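Local coordinates for protein pectate lyase (Bacillus, PDB 3VMV) that probably cleaves the polygalacturonate chains of pectin as a pectate lyase of polysaccharide lyase family 1, built on a right-handed parallel beta-helix, at residues N104-N109 against N131-H136; N170-H175 against H197-N202; K193-H198 against H217-Y222; N221-I226 against E242-D247. All blocks are in the same frame, centred on the assembly; numbering follows the deposited sequence.

Interaction 1. Residues N104-N109 against N131-H136; sequences NIIIQN and NVWIDH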
# COMPACT_ATOMS: atom_id res chain seq x y z
N ASN A 104 4.33 14.52 1.26
CA ASN A 104 2.98 15.06 1.34
C ASN A 104 2.22 14.79 0.03
O ASN A 104 1.91 15.70 -0.76
CB ASN A 104 2.98 16.58 1.68
CG ASN A 104 1.58 17.10 1.94
OD1 ASN A 104 0.73 16.35 2.44
ND2 ASN A 104 1.32 18.35 1.58
N ILE A 105 1.93 13.50 -0.17
CA ILE A 105 1.34 13.00 -1.40
C ILE A 105 0.07 12.21 -1.08
O ILE A 105 0.08 11.37 -0.18
CB ILE A 105 2.30 12.05 -2.11
CG1 ILE A 105 3.74 12.63 -2.16
CG2 ILE A 105 1.78 11.69 -3.49
CD1 ILE A 105 3.91 13.87 -3.07
N ILE A 106 -1.00 12.48 -1.81
CA ILE A 106 -2.22 11.69 -1.73
C ILE A 106 -2.49 11.02 -3.08
O ILE A 106 -2.47 11.68 -4.11
CB ILE A 106 -3.41 12.60 -1.36
CG1 ILE A 106 -3.14 13.21 0.00
CG2 ILE A 106 -4.73 11.79 -1.40
CD1 ILE A 106 -4.28 14.12 0.49
N ILE A 107 -2.72 9.70 -3.08
CA ILE A 107 -3.24 8.99 -4.26
C ILE A 107 -4.58 8.40 -3.84
O ILE A 107 -4.65 7.61 -2.88
CB ILE A 107 -2.29 7.89 -4.68
CG1 ILE A 107 -0.90 8.48 -4.96
CG2 ILE A 107 -2.83 7.10 -5.91
CD1 ILE A 107 0.16 7.49 -5.23
N GLN A 108 -5.64 8.82 -4.52
CA GLN A 108 -6.99 8.51 -4.04
C GLN A 108 -7.92 8.23 -5.19
O GLN A 108 -7.90 8.92 -6.25
CB GLN A 108 -7.45 9.73 -3.25
CG GLN A 108 -8.79 9.54 -2.57
CD GLN A 108 -9.10 10.70 -1.65
OE1 GLN A 108 -9.36 10.52 -0.43
NE2 GLN A 108 -9.10 11.87 -2.21
N ASN A 109 -8.83 7.29 -4.98
CA ASN A 109 -9.90 7.01 -5.93
C ASN A 109 -9.45 6.66 -7.35
O ASN A 109 -10.09 7.07 -8.34
CB ASN A 109 -10.91 8.18 -6.00
CG ASN A 109 -12.24 7.77 -6.61
OD1 ASN A 109 -12.79 6.70 -6.29
ND2 ASN A 109 -12.76 8.63 -7.50
N ASN A 131 5.00 10.87 4.37
CA ASN A 131 3.66 11.49 4.47
C ASN A 131 2.88 11.26 3.19
O ASN A 131 2.70 12.14 2.40
CB ASN A 131 3.73 12.98 4.85
CG ASN A 131 4.11 13.14 6.29
OD1 ASN A 131 3.24 13.06 7.19
ND2 ASN A 131 5.38 13.27 6.55
N VAL A 132 2.50 10.00 3.01
CA VAL A 132 1.81 9.55 1.84
C VAL A 132 0.53 8.86 2.27
O VAL A 132 0.58 8.00 3.16
CB VAL A 132 2.66 8.54 1.12
CG1 VAL A 132 1.94 7.97 -0.09
CG2 VAL A 132 4.03 9.13 0.70
N TRP A 133 -0.58 9.24 1.66
CA TRP A 133 -1.88 8.65 1.95
C TRP A 133 -2.42 8.00 0.67
O TRP A 133 -2.61 8.69 -0.34
CB TRP A 133 -2.79 9.77 2.44
CG TRP A 133 -4.15 9.31 2.92
CD1 TRP A 133 -4.45 8.07 3.41
CD2 TRP A 133 -5.34 10.10 3.02
NE1 TRP A 133 -5.79 8.03 3.79
CE2 TRP A 133 -6.35 9.26 3.55
CE3 TRP A 133 -5.65 11.43 2.68
CZ2 TRP A 133 -7.64 9.71 3.79
CZ3 TRP A 133 -6.93 11.89 2.93
CH2 TRP A 133 -7.92 11.02 3.45
N ILE A 134 -2.61 6.67 0.71
CA ILE A 134 -3.10 5.89 -0.43
C ILE A 134 -4.50 5.42 0.00
O ILE A 134 -4.57 4.56 0.88
CB ILE A 134 -2.16 4.75 -0.66
CG1 ILE A 134 -0.84 5.33 -1.16
CG2 ILE A 134 -2.77 3.71 -1.70
CD1 ILE A 134 0.34 4.33 -1.12
N ASP A 135 -5.53 6.05 -0.56
CA ASP A 135 -6.90 5.92 -0.02
C ASP A 135 -7.93 5.66 -1.10
O ASP A 135 -7.97 6.31 -2.13
CB ASP A 135 -7.22 7.22 0.73
CG ASP A 135 -8.64 7.23 1.30
OD1 ASP A 135 -8.84 6.57 2.33
OD2 ASP A 135 -9.51 7.88 0.71
N HIS A 136 -8.81 4.70 -0.87
CA HIS A 136 -9.97 4.51 -1.73
C HIS A 136 -9.62 4.18 -3.17
O HIS A 136 -10.27 4.62 -4.10
CB HIS A 136 -10.95 5.71 -1.65
CG HIS A 136 -11.90 5.62 -0.49
ND1 HIS A 136 -11.72 6.34 0.67
CD2 HIS A 136 -13.02 4.87 -0.31
CE1 HIS A 136 -12.73 6.09 1.50
NE2 HIS A 136 -13.52 5.19 0.94
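I106 and W133 lie side by side on adjacent parallel strands, 105-108 and 132-135, which belong to successive coils of the beta-helix. W133 has its CG anti to the backbone N (chi1 -174°), and this turns the benzo edge of the indole toward I106. There I106 CD1 meets W133 CE3 at 3.7 Å, close to the ring plane, so the isoleucine touches the edge. One face of the indole is covered by D135 CB, two residues on, which sits 3.4 Å above the plane near the rim. Q108 stretches out alongside D135, and its CG comes to 3.7 Å from D135 OD2; which way its terminal amide is turned is doubtful. That same OD2 takes a hydrogen bond of 2.7 Å from H136 ND1; OD2 lies in the imidazole plane, while ND1 comes from 40° above the carboxylate plane. On the inward face I105 CB faces V132 CG2 at 4.4 Å, and I107 pairs with I134; L99 and I123 pack against this aliphatic layer. Five backbone hydrogen bonds join the strands, from I105 N to N131 O through N109 N to D135 O. The D135 carboxylate is held at both oxygens, OD1 by S168 OG and OD2 by H136, while W133 NE1 also bonds S168 OG. With both oxygens engaged, the carboxylate is held in place and fixes the rotation of the H136 imidazole, which stacks on W169.

Interaction 2. Residues N170-H175 against H197-N202; sequences NKFENH and HHNYFN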
# COMPACT_ATOMS: atom_id res chain seq x y z
N ASN A 170 -8.77 0.71 0.58
CA ASN A 170 -8.49 0.24 -0.77
C ASN A 170 -8.95 -1.17 -0.95
O ASN A 170 -9.15 -1.90 0.04
CB ASN A 170 -6.97 0.25 -1.03
CG ASN A 170 -6.34 1.62 -0.81
OD1 ASN A 170 -6.50 2.52 -1.64
ND2 ASN A 170 -5.55 1.75 0.27
N LYS A 171 -9.09 -1.60 -2.19
CA LYS A 171 -9.26 -3.04 -2.46
C LYS A 171 -7.98 -3.53 -3.12
O LYS A 171 -7.45 -2.87 -4.01
CB LYS A 171 -10.41 -3.29 -3.41
CG LYS A 171 -11.77 -2.84 -2.83
CD LYS A 171 -12.91 -3.26 -3.79
CE LYS A 171 -14.28 -2.93 -3.17
NZ LYS A 171 -15.37 -3.42 -4.07
N PHE A 172 -7.45 -4.65 -2.61
CA PHE A 172 -6.30 -5.35 -3.21
C PHE A 172 -6.84 -6.74 -3.55
O PHE A 172 -7.24 -7.48 -2.65
CB PHE A 172 -5.20 -5.55 -2.15
CG PHE A 172 -4.49 -4.30 -1.71
CD1 PHE A 172 -3.24 -3.98 -2.25
CD2 PHE A 172 -5.06 -3.44 -0.76
CE1 PHE A 172 -2.54 -2.86 -1.86
CE2 PHE A 172 -4.37 -2.31 -0.35
CZ PHE A 172 -3.10 -2.00 -0.92
N GLU A 173 -6.86 -7.13 -4.82
CA GLU A 173 -7.50 -8.36 -5.19
C GLU A 173 -6.75 -9.03 -6.31
O GLU A 173 -6.07 -8.38 -7.09
CB GLU A 173 -8.92 -8.10 -5.68
CG GLU A 173 -9.80 -7.34 -4.69
CD GLU A 173 -11.29 -7.38 -5.06
OE1 GLU A 173 -11.87 -6.30 -5.33
OE2 GLU A 173 -11.90 -8.48 -5.07
N ASN A 174 -6.91 -10.34 -6.37
CA ASN A 174 -6.50 -11.12 -7.55
C ASN A 174 -5.06 -10.89 -7.91
O ASN A 174 -4.75 -10.36 -8.99
CB ASN A 174 -7.41 -10.81 -8.76
CG ASN A 174 -8.89 -10.94 -8.42
OD1 ASN A 174 -9.28 -11.78 -7.63
ND2 ASN A 174 -9.72 -10.11 -9.05
N HIS A 175 -4.17 -11.30 -7.02
CA HIS A 175 -2.76 -10.98 -7.21
C HIS A 175 -1.91 -11.96 -6.42
O HIS A 175 -2.33 -12.46 -5.40
CB HIS A 175 -2.53 -9.56 -6.71
CG HIS A 175 -1.23 -8.97 -7.14
ND1 HIS A 175 -0.10 -8.96 -6.36
CD2 HIS A 175 -0.90 -8.36 -8.30
CE1 HIS A 175 0.88 -8.37 -7.03
NE2 HIS A 175 0.42 -8.02 -8.22
N HIS A 197 -5.55 0.38 7.19
CA HIS A 197 -6.87 0.20 7.80
C HIS A 197 -7.99 0.23 6.80
O HIS A 197 -7.94 0.91 5.77
CB HIS A 197 -7.09 1.22 8.97
CG HIS A 197 -7.39 2.62 8.53
ND1 HIS A 197 -8.67 3.08 8.32
CD2 HIS A 197 -6.57 3.67 8.27
CE1 HIS A 197 -8.62 4.35 7.96
NE2 HIS A 197 -7.36 4.73 7.91
N HIS A 198 -9.02 -0.56 7.09
CA HIS A 198 -10.22 -0.61 6.25
C HIS A 198 -9.97 -0.99 4.81
O HIS A 198 -10.69 -0.57 3.93
CB HIS A 198 -11.02 0.69 6.36
CG HIS A 198 -11.65 0.87 7.71
ND1 HIS A 198 -11.04 1.56 8.74
CD2 HIS A 198 -12.81 0.39 8.21
CE1 HIS A 198 -11.82 1.53 9.80
NE2 HIS A 198 -12.91 0.84 9.50
N ASN A 199 -8.96 -1.81 4.58
CA ASN A 199 -8.77 -2.36 3.24
C ASN A 199 -9.43 -3.72 3.10
O ASN A 199 -9.60 -4.45 4.09
CB ASN A 199 -7.27 -2.55 2.93
CG ASN A 199 -6.48 -1.25 3.05
OD1 ASN A 199 -6.55 -0.37 2.18
ND2 ASN A 199 -5.75 -1.09 4.17
N TYR A 200 -9.71 -4.07 1.86
CA TYR A 200 -10.16 -5.40 1.49
C TYR A 200 -8.99 -6.10 0.81
O TYR A 200 -8.47 -5.57 -0.21
CB TYR A 200 -11.27 -5.24 0.47
CG TYR A 200 -12.01 -6.48 0.04
CD1 TYR A 200 -12.46 -7.43 0.97
CD2 TYR A 200 -12.34 -6.67 -1.30
CE1 TYR A 200 -13.20 -8.53 0.55
CE2 TYR A 200 -13.07 -7.78 -1.69
CZ TYR A 200 -13.51 -8.67 -0.78
OH TYR A 200 -14.26 -9.79 -1.16
N PHE A 201 -8.56 -7.22 1.38
CA PHE A 201 -7.45 -8.03 0.82
C PHE A 201 -8.05 -9.35 0.39
O PHE A 201 -8.35 -10.19 1.23
CB PHE A 201 -6.41 -8.27 1.92
CG PHE A 201 -5.76 -7.00 2.46
CD1 PHE A 201 -4.99 -6.15 1.65
CD2 PHE A 201 -5.85 -6.68 3.81
CE1 PHE A 201 -4.38 -5.01 2.19
CE2 PHE A 201 -5.20 -5.59 4.38
CZ PHE A 201 -4.47 -4.72 3.55
N ASN A 202 -8.25 -9.58 -0.91
CA ASN A 202 -9.08 -10.71 -1.33
C ASN A 202 -8.47 -11.46 -2.53
O ASN A 202 -8.08 -10.85 -3.52
CB ASN A 202 -10.47 -10.16 -1.73
CG ASN A 202 -11.35 -11.21 -2.33
OD1 ASN A 202 -11.63 -12.23 -1.69
ND2 ASN A 202 -11.83 -10.96 -3.53
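Segments 171-173 and 200-202 run parallel, their axes 4.8 Å apart and 6° from alignment, with K171, F172 and E173 level with Y200, F201 and N202. They are neighbouring rungs of the parallel beta-helix, entered through a corner that carries an asparagine ladder, a hallmark of pectate lyases. N170 and N199 point the same way with their amides nearly parallel, and N199 OD1 accepts twice from N170: from its backbone N at 2.9 Å and from its ND2 at 3.0 Å. The ladder runs on: N170 OD1 takes the N-H of N137, a coil before, and N199 N gives to N221 OD1, a coil after. Inside the coil F172 and F201 follow each other, both with CG anti to the carbonyl carbon; their rings meet at an angle of 39°, and F172 CD2 approaches F201 CE1 to 3.4 Å. N199 OD1 also lies at the edge of the F172 ring. On the outer face K171 CG lies near the plane of the Y200 ring, at its edge, and 4.1 Å from Y200 CB. Y200, whose CG is anti to the backbone N, has N202 CB over one face, and E173 leans its carboxylate toward the same tyrosine, OE2 lying 3.6 Å from CE2. E173 OE2 accepts from N202 ND2 at 2.9 Å, on its anti side and 24° out of the carboxylate plane.

Interaction 3. Residues K193-H198 against H217-Y222; sequences KITYHH and HMFNNY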
# COMPACT_ATOMS: atom_id res chain seq x y z
N LYS A 193 6.82 3.01 10.14
CA LYS A 193 5.65 3.82 10.48
C LYS A 193 4.58 3.82 9.36
O LYS A 193 4.31 4.83 8.65
CB LYS A 193 6.06 5.22 10.94
CG LYS A 193 7.00 5.20 12.15
CD LYS A 193 7.27 6.64 12.56
CE LYS A 193 8.42 6.73 13.52
NZ LYS A 193 9.71 6.38 12.85
N ILE A 194 4.00 2.63 9.18
CA ILE A 194 2.95 2.40 8.16
C ILE A 194 1.66 1.94 8.85
O ILE A 194 1.69 1.03 9.67
CB ILE A 194 3.37 1.25 7.22
CG1 ILE A 194 4.88 1.30 6.90
CG2 ILE A 194 2.49 1.17 5.96
CD1 ILE A 194 5.30 2.54 6.07
N THR A 195 0.53 2.53 8.46
CA THR A 195 -0.79 2.10 8.92
C THR A 195 -1.55 1.54 7.74
O THR A 195 -1.63 2.19 6.68
CB THR A 195 -1.56 3.35 9.41
OG1 THR A 195 -0.85 3.95 10.49
CG2 THR A 195 -3.00 2.99 9.86
N TYR A 196 -2.21 0.40 7.95
CA TYR A 196 -3.18 -0.12 6.99
C TYR A 196 -4.51 -0.26 7.71
O TYR A 196 -4.59 -0.96 8.71
CB TYR A 196 -2.78 -1.52 6.52
CG TYR A 196 -1.45 -1.62 5.81
CD1 TYR A 196 -1.37 -1.61 4.43
CD2 TYR A 196 -0.27 -1.76 6.53
CE1 TYR A 196 -0.12 -1.73 3.80
CE2 TYR A 196 0.97 -1.87 5.88
CZ TYR A 196 1.01 -1.86 4.51
OH TYR A 196 2.26 -1.96 3.89
N HIS A 197 -5.55 0.38 7.19
CA HIS A 197 -6.87 0.20 7.80
C HIS A 197 -7.99 0.23 6.80
O HIS A 197 -7.94 0.91 5.77
CB HIS A 197 -7.09 1.22 8.97
CG HIS A 197 -7.39 2.62 8.53
ND1 HIS A 197 -8.67 3.08 8.32
CD2 HIS A 197 -6.57 3.67 8.27
CE1 HIS A 197 -8.62 4.35 7.96
NE2 HIS A 197 -7.36 4.73 7.91
N HIS A 198 -9.02 -0.56 7.09
CA HIS A 198 -10.22 -0.61 6.25
C HIS A 198 -9.97 -0.99 4.81
O HIS A 198 -10.69 -0.57 3.93
CB HIS A 198 -11.02 0.69 6.36
CG HIS A 198 -11.65 0.87 7.71
ND1 HIS A 198 -11.04 1.56 8.74
CD2 HIS A 198 -12.81 0.39 8.21
CE1 HIS A 198 -11.82 1.53 9.80
NE2 HIS A 198 -12.91 0.84 9.50
N HIS A 217 0.82 -0.73 11.93
CA HIS A 217 -0.48 -0.97 12.56
C HIS A 217 -1.45 -1.40 11.47
O HIS A 217 -1.60 -0.68 10.49
CB HIS A 217 -0.92 0.33 13.22
CG HIS A 217 -2.21 0.28 13.99
ND1 HIS A 217 -2.93 1.43 14.21
CD2 HIS A 217 -2.87 -0.72 14.61
CE1 HIS A 217 -3.99 1.14 14.96
NE2 HIS A 217 -3.99 -0.16 15.20
N MET A 218 -2.09 -2.55 11.64
CA MET A 218 -3.16 -2.98 10.75
C MET A 218 -4.43 -3.13 11.55
O MET A 218 -4.48 -3.98 12.46
CB MET A 218 -2.81 -4.32 10.11
CG MET A 218 -1.45 -4.30 9.44
SD MET A 218 -1.18 -5.76 8.39
CE MET A 218 -2.16 -5.38 6.94
N PHE A 219 -5.41 -2.27 11.26
CA PHE A 219 -6.70 -2.40 11.94
C PHE A 219 -7.88 -2.35 11.01
O PHE A 219 -7.88 -1.63 10.00
CB PHE A 219 -6.85 -1.39 13.11
CG PHE A 219 -6.93 0.08 12.70
CD1 PHE A 219 -8.18 0.71 12.60
CD2 PHE A 219 -5.79 0.83 12.47
CE1 PHE A 219 -8.30 2.06 12.29
CE2 PHE A 219 -5.89 2.20 12.12
CZ PHE A 219 -7.15 2.82 12.04
N ASN A 220 -8.92 -3.12 11.34
CA ASN A 220 -10.20 -3.01 10.64
C ASN A 220 -10.08 -3.33 9.16
O ASN A 220 -10.87 -2.81 8.38
CB ASN A 220 -10.84 -1.62 10.82
CG ASN A 220 -11.42 -1.41 12.23
OD1 ASN A 220 -11.55 -2.36 13.08
ND2 ASN A 220 -11.76 -0.19 12.51
N ASN A 221 -9.13 -4.20 8.81
CA ASN A 221 -9.10 -4.73 7.43
C ASN A 221 -9.88 -6.04 7.33
O ASN A 221 -10.13 -6.71 8.36
CB ASN A 221 -7.66 -4.98 6.97
CG ASN A 221 -6.78 -3.77 7.11
OD1 ASN A 221 -6.83 -2.82 6.30
ND2 ASN A 221 -5.97 -3.76 8.17
N TYR A 222 -10.26 -6.40 6.09
CA TYR A 222 -10.99 -7.62 5.78
C TYR A 222 -10.11 -8.42 4.85
O TYR A 222 -9.89 -8.01 3.72
CB TYR A 222 -12.32 -7.23 5.11
CG TYR A 222 -13.27 -8.33 4.69
CD1 TYR A 222 -13.05 -9.65 5.05
CD2 TYR A 222 -14.42 -8.01 4.01
CE1 TYR A 222 -13.98 -10.64 4.63
CE2 TYR A 222 -15.33 -8.98 3.60
CZ TYR A 222 -15.10 -10.27 3.95
OH TYR A 222 -16.04 -11.19 3.55
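I194 O takes the N-H of H217 and opens the ladder between two parallel strands of successive beta-helix coils. T195 sends CG2 to F219 CE2 at 3.8 Å, while its hydroxyl bonds Y302 OH and Y7 N. Y196 turns inward: its N binds H217 O, and M218, bent at its last torsion, brings CE to 3.9 Å from Y196 CB and SD to an oblique Met-aromatic contact with the ring. The carbonyl of Y196 is gripped twice, by F219 N nearly along the C=O axis and by N221 ND2 at 3.2 Å, 63° above the carbonyl plane. H197 and F219 both place CG in the crowded position between backbone N and carbonyl carbon, and the two side chains rise together; H197 CB stands over the centre of the phenyl face, 3.4 Å from the centroid. The imidazole runs near parallel to the phenyl (7°) but slides aside, so the rings barely overlap. H198 then leaves the strand: its N gives a weak bond to F219 O, and N220 CB lies over one imidazole face, 3.5 Å from the centroid. H198 also stacks with W169, and its NE2 bonds Q307 OE1. Between the histidines, H197 ND1 and H198 ND1 are 2.8 Å apart in the plane of both rings. One must supply the hydrogen and the other a lone pair, which probably disfavours both imidazoles being charged together.

Interaction 4. Residues N221-I226 against E242-D247; sequences NYFKDI and ENNYFD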
# COMPACT_ATOMS: atom_id res chain seq x y z
N ASN A 221 -9.13 -4.20 8.81
CA ASN A 221 -9.10 -4.73 7.43
C ASN A 221 -9.88 -6.04 7.33
O ASN A 221 -10.13 -6.71 8.36
CB ASN A 221 -7.66 -4.98 6.97
CG ASN A 221 -6.78 -3.77 7.11
OD1 ASN A 221 -6.83 -2.82 6.30
ND2 ASN A 221 -5.97 -3.76 8.17
N TYR A 222 -10.26 -6.40 6.09
CA TYR A 222 -10.99 -7.62 5.78
C TYR A 222 -10.11 -8.42 4.85
O TYR A 222 -9.89 -8.01 3.72
CB TYR A 222 -12.32 -7.23 5.11
CG TYR A 222 -13.27 -8.33 4.69
CD1 TYR A 222 -13.05 -9.65 5.05
CD2 TYR A 222 -14.42 -8.01 4.01
CE1 TYR A 222 -13.98 -10.64 4.63
CE2 TYR A 222 -15.33 -8.98 3.60
CZ TYR A 222 -15.10 -10.27 3.95
OH TYR A 222 -16.04 -11.19 3.55
N PHE A 223 -9.56 -9.51 5.39
CA PHE A 223 -8.69 -10.45 4.65
C PHE A 223 -9.55 -11.64 4.25
O PHE A 223 -10.25 -12.21 5.11
CB PHE A 223 -7.61 -10.97 5.57
CG PHE A 223 -6.60 -9.95 6.09
CD1 PHE A 223 -5.30 -9.94 5.58
CD2 PHE A 223 -6.92 -9.07 7.12
CE1 PHE A 223 -4.31 -9.12 6.11
CE2 PHE A 223 -5.95 -8.22 7.67
CZ PHE A 223 -4.63 -8.23 7.14
N LYS A 224 -9.51 -12.05 2.97
CA LYS A 224 -10.39 -13.12 2.50
C LYS A 224 -9.68 -13.91 1.42
O LYS A 224 -9.10 -13.34 0.49
CB LYS A 224 -11.65 -12.50 1.89
CG LYS A 224 -12.68 -13.52 1.45
CD LYS A 224 -13.98 -12.79 1.05
CE LYS A 224 -15.11 -13.79 0.83
NZ LYS A 224 -14.79 -14.75 -0.24
N ASP A 225 -9.75 -15.24 1.55
CA ASP A 225 -9.29 -16.11 0.46
C ASP A 225 -7.85 -15.82 0.10
O ASP A 225 -7.50 -15.51 -1.03
CB ASP A 225 -10.23 -16.01 -0.74
CG ASP A 225 -11.62 -16.60 -0.47
OD1 ASP A 225 -11.80 -17.36 0.51
OD2 ASP A 225 -12.52 -16.35 -1.28
N ILE A 226 -7.00 -15.94 1.12
CA ILE A 226 -5.57 -15.72 0.93
C ILE A 226 -4.93 -17.10 0.91
O ILE A 226 -5.00 -17.86 1.89
CB ILE A 226 -5.01 -14.77 1.99
CG1 ILE A 226 -5.64 -13.37 1.77
CG2 ILE A 226 -3.44 -14.67 1.86
CD1 ILE A 226 -5.31 -12.32 2.83
N GLU A 242 -5.02 -5.52 14.82
CA GLU A 242 -6.13 -5.14 15.72
C GLU A 242 -7.47 -5.12 15.01
O GLU A 242 -7.69 -4.39 14.03
CB GLU A 242 -5.81 -3.73 16.26
CG GLU A 242 -6.83 -3.20 17.25
CD GLU A 242 -6.56 -1.74 17.65
OE1 GLU A 242 -5.99 -1.02 16.80
OE2 GLU A 242 -7.00 -1.36 18.76
N ASN A 243 -8.40 -5.90 15.54
CA ASN A 243 -9.79 -5.84 15.07
C ASN A 243 -9.93 -5.99 13.56
O ASN A 243 -10.65 -5.24 12.90
CB ASN A 243 -10.50 -4.56 15.56
CG ASN A 243 -10.66 -4.51 17.07
OD1 ASN A 243 -9.97 -5.23 17.85
ND2 ASN A 243 -11.57 -3.64 17.52
N ASN A 244 -9.22 -6.97 13.01
CA ASN A 244 -9.38 -7.34 11.62
C ASN A 244 -10.23 -8.58 11.49
O ASN A 244 -10.32 -9.36 12.42
CB ASN A 244 -8.02 -7.64 10.96
CG ASN A 244 -7.04 -6.48 11.04
OD1 ASN A 244 -7.07 -5.58 10.20
ND2 ASN A 244 -6.16 -6.51 12.02
N TYR A 245 -10.82 -8.75 10.31
CA TYR A 245 -11.63 -9.92 10.01
C TYR A 245 -10.91 -10.78 8.98
O TYR A 245 -10.53 -10.25 7.93
CB TYR A 245 -13.02 -9.48 9.50
CG TYR A 245 -14.05 -10.55 9.57
CD1 TYR A 245 -14.84 -10.62 10.70
CD2 TYR A 245 -14.22 -11.49 8.56
CE1 TYR A 245 -15.77 -11.56 10.85
CE2 TYR A 245 -15.22 -12.52 8.75
CZ TYR A 245 -15.95 -12.49 9.91
OH TYR A 245 -16.92 -13.42 10.22
N PHE A 246 -10.71 -12.08 9.29
CA PHE A 246 -10.04 -12.96 8.35
C PHE A 246 -10.97 -14.12 8.01
O PHE A 246 -11.53 -14.74 8.91
CB PHE A 246 -8.82 -13.60 9.04
CG PHE A 246 -7.75 -12.64 9.45
CD1 PHE A 246 -6.63 -12.43 8.64
CD2 PHE A 246 -7.83 -11.93 10.66
CE1 PHE A 246 -5.60 -11.57 9.03
CE2 PHE A 246 -6.80 -11.09 11.06
CZ PHE A 246 -5.69 -10.88 10.26
N ASP A 247 -11.11 -14.43 6.72
CA ASP A 247 -11.92 -15.56 6.29
C ASP A 247 -11.07 -16.36 5.30
O ASP A 247 -10.71 -15.82 4.24
CB ASP A 247 -13.18 -15.03 5.58
CG ASP A 247 -14.04 -16.13 4.94
OD1 ASP A 247 -15.06 -15.78 4.34
OD2 ASP A 247 -13.74 -17.33 5.04
O HOH W 1 -16.25 -13.55 4.65
O HOH W 2 -14.19 -17.23 1.72
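N244 meets N221 amide to amide, the two planes almost coplanar, and so carries the asparagine ladder one coil further. Its OD1 takes two donors, N221 N at 2.8 Å and N221 ND2 at 2.9 Å, while its ND2 turns to M218 O and its backbone N to N282 OD1. Y245 follows with its N bonded to N221 O and its O to F223 N. Its CG is anti to the backbone N (chi1 -162°), which swings the phenol outward beside Y222; the edge of Y245 is directed at the face of Y222 in an offset T-shaped pair, centroids 5.9 Å apart and planes 88° apart. The nearest carbons are Y245 CD2 and Y222 CE1, at 4.0 Å. F246 points the other way, into the coil, and makes an offset stack with F223: centroids 4.3 Å apart, planes at 17°, with F246 CE1 3.4 Å from F223 CD2 and over the middle of that ring. D247 pairs by backbone with F223 O and D225 N. Its carboxylate reaches Y222 OH through one water, and D225 OD1 and K224 NZ through a second that holds D247 OD1 weakly. K224 NZ itself forms a salt bridge with D225 OD2 at 3.0 Å. The helix 309-319 packs on Y222 and Y245, whereas within the coil F201 of strand 200-202 meets F223 and F284 of strand 283-285 meets F246, extending the aromatic row in both directions.

Overall arrangement
All four interactions join neighbouring coils of one parallel beta-helix, stacked from interaction 1 to interaction 4 in chain order. Interactions 1 and 3 lie on one row of strands (105-108, 132-135, the start of 165-175, 192-197, 215-219), interactions 2 and 4 on the next row, beyond the asparagine turn. Interactions 1 and 2 have centres about 15 Å apart and touch through I134 O and N170 ND2. Interaction 3 begins on H197 and H198, which it shares with interaction 2, and interaction 4 continues from it through N221 and Y222; each of these neighbours is about 11 Å away, centre to centre. Interactions 1 and 4 lie about 22 Å apart and do not touch. Consecutive coils are thus tied into one continuous scaffold.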